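Local coordinates for kirola (Actinidia deliciosa, PDB 4IGV), which is a kiwifruit allergen of the ripening-related branch of the Bet v 1 family and probably binds small hydrophobic molecules in an internal cavity, at residues D71-I76 with V83-V88. Residues are numbered along the deposited sequence; the frame is centred on the assembly and turned at random.
Sequences DIVEAI and VTFKIV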
ATOM      1  N   ASP A  71       3.876  -7.491   6.532  1.00 13.82           N
ATOM      2  CA  ASP A  71       3.842  -6.118   7.025  1.00 15.04           C
ATOM      3  C   ASP A  71       3.171  -6.027   8.371  1.00 15.47           C
ATOM      4  O   ASP A  71       2.288  -6.855   8.678  1.00 15.49           O
ATOM      5  CB  ASP A  71       3.007  -5.187   6.141  1.00 14.32           C
ATOM      6  CG  ASP A  71       3.527  -4.983   4.755  1.00 18.70           C
ATOM      7  OD1 ASP A  71       4.446  -5.680   4.294  1.00 18.31           O
ATOM      8  OD2 ASP A  71       2.931  -4.088   4.067  1.00 19.60           O
ATOM      9  N   ILE A  72       3.589  -5.036   9.171  0.50 13.50           N
ATOM     10  CA  ILE A  72       2.875  -4.623  10.372  0.50 13.25           C
ATOM     11  C   ILE A  72       2.192  -3.292  10.108  0.50 12.15           C
ATOM     12  O   ILE A  72       2.723  -2.429   9.417  0.50 12.32           O
ATOM     13  CB  ILE A  72       3.793  -4.565  11.663  0.50 15.38           C
ATOM     14  CG1 ILE A  72       2.999  -4.171  12.913  0.50 15.63           C
ATOM     15  CG2 ILE A  72       4.979  -3.636  11.485  0.50 14.82           C
ATOM     16  CD1 ILE A  72       3.718  -4.528  14.233  0.50 19.84           C
ATOM     17  N   VAL A  73       0.987  -3.133  10.638  1.00 13.32           N
ATOM     18  CA  VAL A  73       0.324  -1.827  10.596  1.00 12.91           C
ATOM     19  C   VAL A  73       0.914  -1.032  11.756  1.00 13.25           C
ATOM     20  O   VAL A  73       0.636  -1.307  12.935  1.00 15.54           O
ATOM     21  CB  VAL A  73      -1.157  -1.942  10.710  1.00 13.36           C
ATOM     22  CG1 VAL A  73      -1.767  -0.507  10.790  1.00 15.13           C
ATOM     23  CG2 VAL A  73      -1.754  -2.682   9.493  1.00 16.02           C
ATOM     24  N   GLU A  74       1.792  -0.088  11.460  1.00 12.66           N
ATOM     25  CA  GLU A  74       2.536   0.677  12.459  1.00 15.16           C
ATOM     26  C   GLU A  74       1.713   1.829  13.001  1.00 12.57           C
ATOM     27  O   GLU A  74       2.010   2.285  14.104  1.00 13.73           O
ATOM     28  CB  GLU A  74       3.823   1.202  11.775  1.00 19.31           C
ATOM     29  CG  GLU A  74       4.613   2.321  12.252  1.00 27.03           C
ATOM     30  CD  GLU A  74       5.954   2.382  11.456  1.00 29.88           C
ATOM     31  OE1 GLU A  74       6.644   1.346  11.338  1.00 35.45           O
ATOM     32  OE2 GLU A  74       6.340   3.474  11.087  1.00 30.23           O
ATOM     33  N   ALA A  75       0.823   2.393  12.209  1.00 12.32           N
ATOM     34  CA  ALA A  75       0.073   3.581  12.592  1.00 11.36           C
ATOM     35  C   ALA A  75      -1.214   3.676  11.853  1.00 11.43           C
ATOM     36  O   ALA A  75      -1.305   3.270  10.688  1.00 11.29           O
ATOM     37  CB  ALA A  75       0.941   4.845  12.330  1.00 12.39           C
ATOM     38  N   ILE A  76      -2.183   4.258  12.516  1.00 11.21           N
ATOM     39  CA  ILE A  76      -3.484   4.614  11.961  1.00 11.28           C
ATOM     40  C   ILE A  76      -3.872   5.975  12.440  1.00 11.63           C
ATOM     41  O   ILE A  76      -3.708   6.239  13.643  1.00 12.43           O
ATOM     42  CB  ILE A  76      -4.577   3.619  12.341  1.00 12.47           C
ATOM     43  CG1 ILE A  76      -4.297   2.296  11.669  1.00 13.53           C
ATOM     44  CG2 ILE A  76      -6.007   4.135  12.011  1.00 16.49           C
ATOM     45  CD1 ILE A  76      -5.267   1.201  11.983  1.00 16.86           C
ATOM     46  N   VAL A  83      -3.033   5.267   7.002  0.70 11.46           N
ATOM     47  CA  VAL A  83      -2.575   3.978   7.538  0.70 10.39           C
ATOM     48  C   VAL A  83      -1.147   3.783   7.076  0.70 11.45           C
ATOM     49  O   VAL A  83      -0.794   4.106   5.932  0.70 11.40           O
ATOM     50  CB  VAL A  83      -3.531   2.837   7.208  0.70 11.10           C
ATOM     51  CG1 VAL A  83      -3.771   2.737   5.711  0.70 12.25           C
ATOM     52  CG2 VAL A  83      -3.001   1.477   7.822  0.70 12.63           C
ATOM     53  N   THR A  84      -0.293   3.364   8.009  1.00 10.71           N
ATOM     54  CA  THR A  84       1.119   3.153   7.770  1.00 12.09           C
ATOM     55  C   THR A  84       1.476   1.672   7.931  1.00 11.92           C
ATOM     56  O   THR A  84       1.228   1.069   8.976  1.00 12.79           O
ATOM     57  CB  THR A  84       1.994   3.960   8.727  1.00 12.56           C
ATOM     58  OG1 THR A  84       1.672   5.354   8.595  1.00 14.75           O
ATOM     59  CG2 THR A  84       3.478   3.749   8.472  1.00 15.02           C
ATOM     60  N   PHE A  85       2.052   1.121   6.866  1.00 12.35           N
ATOM     61  CA  PHE A  85       2.493  -0.274   6.795  1.00 12.42           C
ATOM     62  C   PHE A  85       4.015  -0.335   6.828  1.00 12.84           C
ATOM     63  O   PHE A  85       4.702   0.392   6.102  1.00 14.19           O
ATOM     64  CB  PHE A  85       2.048  -0.870   5.490  1.00 12.44           C
ATOM     65  CG  PHE A  85       0.557  -0.906   5.290  1.00 12.51           C
ATOM     66  CD1 PHE A  85      -0.208  -1.955   5.768  1.00 13.72           C
ATOM     67  CD2 PHE A  85      -0.069   0.110   4.625  1.00 15.22           C
ATOM     68  CE1 PHE A  85      -1.626  -1.958   5.578  1.00 15.51           C
ATOM     69  CE2 PHE A  85      -1.471   0.118   4.421  1.00 16.01           C
ATOM     70  CZ  PHE A  85      -2.237  -0.917   4.907  1.00 15.40           C
ATOM     71  N   LYS A  86       4.566  -1.116   7.752  1.00 13.16           N
ATOM     72  CA  LYS A  86       6.005  -1.373   7.819  1.00 13.49           C
ATOM     73  C   LYS A  86       6.275  -2.761   7.230  1.00 14.19           C
ATOM     74  O   LYS A  86       5.742  -3.724   7.740  1.00 14.85           O
ATOM     75  CB  LYS A  86       6.538  -1.297   9.257  1.00 15.11           C
ATOM     76  CG  LYS A  86       7.981  -1.737   9.387  1.00 18.52           C
ATOM     77  CD  LYS A  86       8.421  -1.650  10.852  1.00 25.89           C
ATOM     78  CE  LYS A  86       9.749  -2.261  11.048  1.00 32.29           C
ATOM     79  NZ  LYS A  86       9.987  -2.211  12.520  1.00 35.97           N
ATOM     80  N   ILE A  87       7.123  -2.861   6.228  1.00 14.63           N
ATOM     81  CA  ILE A  87       7.490  -4.148   5.655  1.00 15.87           C
ATOM     82  C   ILE A  87       8.543  -4.783   6.520  1.00 17.41           C
ATOM     83  O   ILE A  87       9.571  -4.160   6.804  1.00 20.31           O
ATOM     84  CB  ILE A  87       7.977  -4.033   4.177  1.00 17.17           C
ATOM     85  CG1 ILE A  87       6.947  -3.280   3.328  1.00 19.01           C
ATOM     86  CG2 ILE A  87       8.325  -5.471   3.638  1.00 20.77           C
ATOM     87  CD1 ILE A  87       7.387  -2.956   1.890  1.00 24.17           C
ATOM     88  N   VAL A  88       8.296  -5.995   6.995  1.00 17.09           N
ATOM     89  CA  VAL A  88       9.234  -6.640   7.934  1.00 18.58           C
ATOM     90  C   VAL A  88       9.911  -7.829   7.341  1.00 18.79           C
ATOM     91  O   VAL A  88      11.053  -8.146   7.730  1.00 21.68           O
ATOM     92  CB  VAL A  88       8.600  -6.969   9.271  1.00 20.17           C
ATOM     93  CG1 VAL A  88       8.144  -5.624   9.954  1.00 21.14           C
ATOM     94  CG2 VAL A  88       7.494  -7.954   9.213  1.00 20.46           C
TER
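The carbonyl O of Ile72 takes the amide N of Lys86 at 2.8 Å, almost straight at 170°, and Phe85 CA adds a C-H contact to the same oxygen. Ile72 N returns a bond to Lys86 O, completing an antiparallel hydrogen-bonded pair in the beta hairpin of strands 65-77 and 82-88, part of the antiparallel sheet. Further along, the register slips by one: Glu74 and Ala75 both face Thr84, a classic beta bulge. Glu74 N bonds to Thr84 O, bent to 142°, while Thr84 N reaches Ala75 O. With CG anti to its backbone N (chi1 160°) and the chain extended, Glu74 crosses over Thr84 CG2 and lays OE1 against Lys86 CB at 3.4 Å. That oxygen stays 5.0 Å from Lys86 NZ, so the opposite charges attract at most loosely. Ile100 of the adjacent strand 96-107 also touches this face. On the reverse face, Val73 CG2 lies beside Phe85 CE1 at 4.0 Å. Here too Asp71 is buried, its OD2 3.6 Å from Phe85 CB and its OD1 against Ile87 CG1. OD2 shares a hydrogen bond with an oxygen of an unidentified ligand, probably from the crystallisation liquor. That bond satisfies OD2, and the hairpin thus sets a polar group among apolar ones on a face that, as in the Bet v 1 family, probably lines the internal cavity.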